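Local coordinates for uncharacterized protein (Eubacterium siraeum, PDB 4NZK) that is of unknown function but belongs to the DHHW family of the SGNH hydrolase clan and may have a related hydrolase-like fold, at residues S226-F238 and M264-N277. Sequence-based numbering, arbitrary orientation.
With EDO (1,2-ethanediol), chain B; EDO (1,2-ethanediol), chain C.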
loop_
_atom_site.group_PDB
_atom_site.type_symbol
_atom_site.label_atom_id
_atom_site.label_comp_id
_atom_site.label_asym_id
_atom_site.label_seq_id
_atom_site.Cartn_x
_atom_site.Cartn_y
_atom_site.Cartn_z
ATOM N N SER A 226 -8.008 -17.859 2.274
ATOM C CA SER A 226 -8.611 -19.187 2.116
ATOM C C SER A 226 -9.073 -19.504 0.690
ATOM O O SER A 226 -9.170 -20.657 0.326
ATOM C CB SER A 226 -9.783 -19.340 3.109
ATOM O OG SER A 226 -10.867 -18.471 2.779
ATOM N N THR A 227 -9.338 -18.478 -0.115
ATOM C CA THR A 227 -9.804 -18.672 -1.477
ATOM C C THR A 227 -8.677 -19.101 -2.394
ATOM O O THR A 227 -7.576 -18.531 -2.359
ATOM C CB THR A 227 -10.502 -17.385 -1.987
ATOM O OG1 THR A 227 -11.602 -17.063 -1.125
ATOM C CG2 THR A 227 -11.031 -17.533 -3.440
ATOM N N ASP A 228 -8.940 -20.111 -3.227
ATOM C CA ASP A 228 -7.932 -20.576 -4.163
ATOM C C ASP A 228 -7.700 -19.518 -5.248
ATOM O O ASP A 228 -8.609 -18.774 -5.620
ATOM C CB ASP A 228 -8.329 -21.932 -4.777
ATOM C CG ASP A 228 -7.198 -22.573 -5.564
ATOM O OD1 ASP A 228 -6.032 -22.429 -5.145
ATOM O OD2 ASP A 228 -7.471 -23.236 -6.587
ATOM N N TYR A 229 -6.464 -19.440 -5.714
ATOM C CA TYR A 229 -6.104 -18.485 -6.776
ATOM C C TYR A 229 -4.839 -18.980 -7.512
ATOM O O TYR A 229 -4.133 -19.902 -7.053
ATOM C CB TYR A 229 -5.829 -17.067 -6.175
ATOM C CG TYR A 229 -4.490 -17.010 -5.453
ATOM C CD1 TYR A 229 -4.366 -17.386 -4.128
ATOM C CD2 TYR A 229 -3.337 -16.678 -6.137
ATOM C CE1 TYR A 229 -3.136 -17.377 -3.484
ATOM C CE2 TYR A 229 -2.088 -16.683 -5.517
ATOM C CZ TYR A 229 -1.980 -17.027 -4.184
ATOM O OH TYR A 229 -0.735 -17.072 -3.586
ATOM N N THR A 230 -4.598 -18.375 -8.677
ATOM C CA THR A 230 -3.379 -18.570 -9.451
ATOM C C THR A 230 -2.867 -17.199 -9.890
ATOM O O THR A 230 -3.640 -16.401 -10.403
ATOM C CB THR A 230 -3.599 -19.396 -10.727
ATOM O OG1 THR A 230 -4.469 -20.507 -10.462
ATOM C CG2 THR A 230 -2.261 -19.859 -11.264
ATOM N N ALA A 231 -1.600 -16.916 -9.632
ATOM C CA ALA A 231 -0.982 -15.670 -10.070
ATOM C C ALA A 231 -0.100 -15.936 -11.272
ATOM O O ALA A 231 0.572 -16.980 -11.328
ATOM C CB ALA A 231 -0.191 -15.037 -8.950
ATOM N N THR A 232 -0.080 -14.985 -12.205
ATOM C CA THR A 232 0.800 -15.016 -13.382
ATOM C C THR A 232 1.614 -13.727 -13.357
ATOM O O THR A 232 1.060 -12.615 -13.205
ATOM C CB THR A 232 -0.006 -15.167 -14.675
ATOM O OG1 THR A 232 -0.793 -16.370 -14.582
ATOM C CG2 THR A 232 0.918 -15.251 -15.895
ATOM N N TYR A 233 2.928 -13.879 -13.502
ATOM C CA TYR A 233 3.860 -12.771 -13.468
ATOM C C TYR A 233 4.204 -12.270 -14.880
ATOM O O TYR A 233 4.495 -13.057 -15.785
ATOM C CB TYR A 233 5.110 -13.168 -12.694
ATOM C CG TYR A 233 4.869 -13.259 -11.211
ATOM C CD1 TYR A 233 4.353 -14.408 -10.637
ATOM C CD2 TYR A 233 5.198 -12.205 -10.361
ATOM C CE1 TYR A 233 4.098 -14.475 -9.276
ATOM C CE2 TYR A 233 4.977 -12.271 -9.016
ATOM C CZ TYR A 233 4.425 -13.407 -8.464
ATOM O OH TYR A 233 4.190 -13.463 -7.115
ATOM N N TYR A 234 4.121 -10.953 -15.037
ATOM C CA TYR A 234 4.336 -10.271 -16.300
ATOM C C TYR A 234 5.386 -9.175 -16.156
ATOM O O TYR A 234 5.663 -8.683 -15.050
ATOM C CB TYR A 234 3.032 -9.635 -16.777
ATOM C CG TYR A 234 1.939 -10.584 -17.187
ATOM C CD1 TYR A 234 1.093 -11.151 -16.239
ATOM C CD2 TYR A 234 1.697 -10.866 -18.528
ATOM C CE1 TYR A 234 0.083 -12.015 -16.610
ATOM C CE2 TYR A 234 0.676 -11.723 -18.904
ATOM C CZ TYR A 234 -0.120 -12.293 -17.941
ATOM O OH TYR A 234 -1.144 -13.139 -18.296
ATOM N N THR A 235 5.963 -8.797 -17.287
ATOM C CA THR A 235 6.845 -7.670 -17.330
ATOM C C THR A 235 5.993 -6.403 -17.237
ATOM O O THR A 235 4.767 -6.455 -17.299
ATOM C CB THR A 235 7.590 -7.610 -18.667
ATOM O OG1 THR A 235 6.631 -7.481 -19.734
ATOM C CG2 THR A 235 8.362 -8.837 -18.863
ATOM N N THR A 236 6.662 -5.264 -17.178
ATOM C CA THR A 236 5.966 -3.971 -17.058
ATOM C C THR A 236 5.267 -3.510 -18.335
ATOM O O THR A 236 4.475 -2.546 -18.316
ATOM C CB THR A 236 6.887 -2.894 -16.505
ATOM O OG1 THR A 236 8.016 -2.754 -17.357
ATOM C CG2 THR A 236 7.329 -3.243 -15.094
ATOM N N ASP A 237 5.503 -4.212 -19.445
ATOM C CA ASP A 237 4.707 -4.006 -20.654
ATOM C C ASP A 237 3.718 -5.171 -20.888
ATOM O O ASP A 237 3.230 -5.382 -21.999
ATOM C CB ASP A 237 5.583 -3.739 -21.877
ATOM C CG ASP A 237 6.555 -4.826 -22.162
ATOM O OD1 ASP A 237 6.717 -5.753 -21.352
ATOM O OD2 ASP A 237 7.181 -4.747 -23.228
ATOM N N PHE A 238 3.411 -5.881 -19.806
ATOM C CA PHE A 238 2.426 -6.947 -19.778
ATOM C C PHE A 238 2.692 -8.095 -20.765
ATOM O O PHE A 238 1.820 -8.483 -21.533
ATOM C CB PHE A 238 1.023 -6.380 -19.958
ATOM C CG PHE A 238 -0.069 -7.280 -19.434
ATOM C CD1 PHE A 238 -0.047 -7.700 -18.118
ATOM C CD2 PHE A 238 -1.139 -7.671 -20.230
ATOM C CE1 PHE A 238 -1.030 -8.517 -17.602
ATOM C CE2 PHE A 238 -2.138 -8.489 -19.714
ATOM C CZ PHE A 238 -2.077 -8.910 -18.405
HETATM N N MSE A 264 4.752 -10.689 -3.591
HETATM C CA MSE A 264 5.086 -10.695 -5.014
HETATM C C MSE A 264 6.526 -10.408 -5.368
HETATM O O MSE A 264 6.854 -10.224 -6.552
HETATM C CB MSE A 264 4.168 -9.747 -5.754
HETATM C CG MSE A 264 2.727 -10.172 -5.494
HETATM SE SE MSE A 264 1.473 -8.788 -6.075
HETATM C CE MSE A 264 1.733 -7.521 -4.596
ATOM N N GLY A 265 7.413 -10.426 -4.358
ATOM C CA GLY A 265 8.851 -10.326 -4.575
ATOM C C GLY A 265 9.463 -8.978 -4.887
ATOM O O GLY A 265 10.675 -8.844 -4.931
ATOM N N GLY A 266 8.650 -7.956 -5.031
ATOM C CA GLY A 266 9.164 -6.673 -5.509
ATOM C C GLY A 266 8.129 -5.961 -6.333
ATOM O O GLY A 266 6.972 -6.451 -6.468
ATOM N N ASP A 267 8.537 -4.826 -6.911
ATOM C CA ASP A 267 7.586 -3.940 -7.576
ATOM C C ASP A 267 7.647 -3.832 -9.085
ATOM O O ASP A 267 6.669 -3.375 -9.690
ATOM C CB ASP A 267 7.714 -2.522 -7.010
ATOM C CG ASP A 267 7.481 -2.445 -5.511
ATOM O OD1 ASP A 267 6.513 -3.044 -5.011
ATOM O OD2 ASP A 267 8.264 -1.725 -4.830
ATOM N N GLN A 268 8.794 -4.162 -9.704
ATOM C CA GLN A 268 8.970 -3.916 -11.144
ATOM C C GLN A 268 8.420 -5.051 -12.010
ATOM O O GLN A 268 9.146 -5.798 -12.652
ATOM C CB GLN A 268 10.438 -3.627 -11.490
ATOM C CG GLN A 268 11.057 -2.563 -10.617
ATOM C CD GLN A 268 12.411 -2.097 -11.127
ATOM O OE1 GLN A 268 12.724 -2.203 -12.317
ATOM N NE2 GLN A 268 13.216 -1.559 -10.218
ATOM N N LYS A 269 7.099 -5.153 -12.005
ATOM C CA LYS A 269 6.386 -6.210 -12.679
ATOM C C LYS A 269 4.902 -5.860 -12.653
ATOM O O LYS A 269 4.509 -4.886 -12.016
ATOM C CB LYS A 269 6.604 -7.522 -11.925
ATOM C CG LYS A 269 6.094 -7.494 -10.508
ATOM C CD LYS A 269 6.637 -8.607 -9.649
ATOM C CE LYS A 269 8.069 -8.346 -9.227
ATOM N NZ LYS A 269 8.641 -9.465 -8.453
ATOM N N ILE A 270 4.129 -6.649 -13.374
ATOM C CA ILE A 270 2.679 -6.639 -13.287
ATOM C C ILE A 270 2.273 -8.051 -12.936
ATOM O O ILE A 270 2.803 -9.020 -13.494
ATOM C CB ILE A 270 2.000 -6.246 -14.598
ATOM C CG1 ILE A 270 2.353 -4.804 -14.950
ATOM C CG2 ILE A 270 0.481 -6.448 -14.525
ATOM C CD1 ILE A 270 1.906 -4.364 -16.322
ATOM N N VAL A 271 1.350 -8.171 -11.989
ATOM C CA VAL A 271 0.890 -9.490 -11.556
ATOM C C VAL A 271 -0.608 -9.614 -11.820
ATOM O O VAL A 271 -1.361 -8.724 -11.466
ATOM C CB VAL A 271 1.175 -9.733 -10.052
ATOM C CG1 VAL A 271 0.723 -11.121 -9.645
ATOM C CG2 VAL A 271 2.651 -9.509 -9.741
ATOM N N LYS A 272 -1.002 -10.697 -12.476
ATOM C CA LYS A 272 -2.400 -11.002 -12.698
ATOM C C LYS A 272 -2.772 -12.150 -11.770
ATOM O O LYS A 272 -2.082 -13.160 -11.715
ATOM C CB LYS A 272 -2.673 -11.401 -14.145
ATOM C CG LYS A 272 -4.121 -11.821 -14.390
ATOM C CD LYS A 272 -4.342 -12.172 -15.855
ATOM C CE LYS A 272 -5.777 -12.633 -16.077
ATOM N NZ LYS A 272 -6.098 -12.810 -17.526
ATOM N N ILE A 273 -3.889 -11.978 -11.071
ATOM C CA ILE A 273 -4.372 -12.994 -10.117
ATOM C C ILE A 273 -5.780 -13.385 -10.538
ATOM O O ILE A 273 -6.633 -12.516 -10.753
ATOM C CB ILE A 273 -4.391 -12.460 -8.669
ATOM C CG1 ILE A 273 -3.019 -11.982 -8.246
ATOM C CG2 ILE A 273 -4.868 -13.513 -7.680
ATOM C CD1 ILE A 273 -3.026 -11.080 -7.064
ATOM N N GLU A 274 -6.002 -14.692 -10.682
ATOM C CA GLU A 274 -7.315 -15.256 -11.021
ATOM C C GLU A 274 -7.711 -16.071 -9.801
ATOM O O GLU A 274 -6.953 -16.915 -9.349
ATOM C CB GLU A 274 -7.250 -16.141 -12.268
ATOM C CG GLU A 274 -6.911 -15.360 -13.527
ATOM C CD GLU A 274 -6.510 -16.247 -14.687
ATOM O OE1 GLU A 274 -5.320 -16.654 -14.766
ATOM O OE2 GLU A 274 -7.376 -16.508 -15.535
ATOM N N THR A 275 -8.908 -15.836 -9.289
ATOM C CA THR A 275 -9.358 -16.514 -8.072
ATOM C C THR A 275 -10.554 -17.411 -8.323
ATOM O O THR A 275 -11.153 -17.379 -9.400
ATOM C CB THR A 275 -9.779 -15.511 -6.966
ATOM O OG1 THR A 275 -11.112 -15.079 -7.188
ATOM C CG2 THR A 275 -8.830 -14.302 -6.885
ATOM N N ALA A 276 -10.880 -18.208 -7.305
ATOM C CA ALA A 276 -12.046 -19.074 -7.352
ATOM C C ALA A 276 -13.386 -18.365 -7.114
ATOM O O ALA A 276 -14.427 -18.987 -7.253
ATOM C CB ALA A 276 -11.876 -20.206 -6.366
ATOM N N ASN A 277 -13.363 -17.059 -6.816
ATOM C CA ASN A 277 -14.577 -16.301 -6.613
ATOM C C ASN A 277 -14.998 -15.693 -7.943
ATOM O O ASN A 277 -14.559 -14.617 -8.322
ATOM C CB ASN A 277 -14.391 -15.219 -5.559
ATOM C CG ASN A 277 -15.692 -14.492 -5.233
ATOM O OD1 ASN A 277 -16.708 -14.695 -5.901
ATOM N ND2 ASN A 277 -15.660 -13.624 -4.242
HETATM C C1 EDO B . 3.863 -6.129 -7.865
HETATM O O1 EDO B . 4.118 -5.499 -6.620
HETATM C C2 EDO B . 3.381 -5.146 -8.949
HETATM O O2 EDO B . 4.100 -3.921 -8.876
HETATM C C1 EDO C . 8.740 -13.328 -7.654
HETATM O O1 EDO C . 9.822 -12.452 -7.297
HETATM C C2 EDO C . 8.491 -13.321 -9.157
HETATM O O2 EDO C . 8.719 -12.037 -9.750
HETATM O O HOH W 1 -3.265 -15.675 -13.362
#
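Y233 and K269 illustrate how packing continues past the end of an antiparallel pair: Y233 on the outer strand is met at its ring edge by K269, just ahead of strand 270-275. The CB of K269 rests on Y234 O at 3.5 Å. CG sits between the backbone N and the carbonyl carbon (chi1 61°) and borders one ethanediol; CD then meets Y233 CD2 at the edge of the ring, in its plane, 3.9 Å apart. A bend at chi3 carries CE and NZ onward, and NZ donates to M264 O (2.7 Å), in the carbonyl plane, and to O2 of a second ethanediol, both diols probably from the crystallisation liquor. With K269 cut back to alanine, M264 O would probably lose this donor and a gap would open beside the edge of the Y233 ring. That ring carries C2 of the second diol on one face and V271 CG1 on the other, while CE2 touches V271 CG2 at 3.7 Å; its hydroxyl bonds to S249 O.

The face bearing Y234 is built differently. F238 CE1 stands 3.5 Å above the centre of the Y234 ring, and F238 CD1 meets I270 CG2. K272 runs alongside Y234, its CB 3.7 Å from CE1. Farther along, a water hydrogen-bonds to T230 O, T232 OG1 and E274 OE1, linking the two strands on that face.

Paired backbone bonds join T230 with E274, T232 with K272, and Y234 with I270. Strand 229-234 thus forms an antiparallel edge on strand 270-275, itself antiparallel to 304-309, extending the mixed sheet whose parallel centre is consistent with an SGNH-hydrolase-like alpha/beta fold.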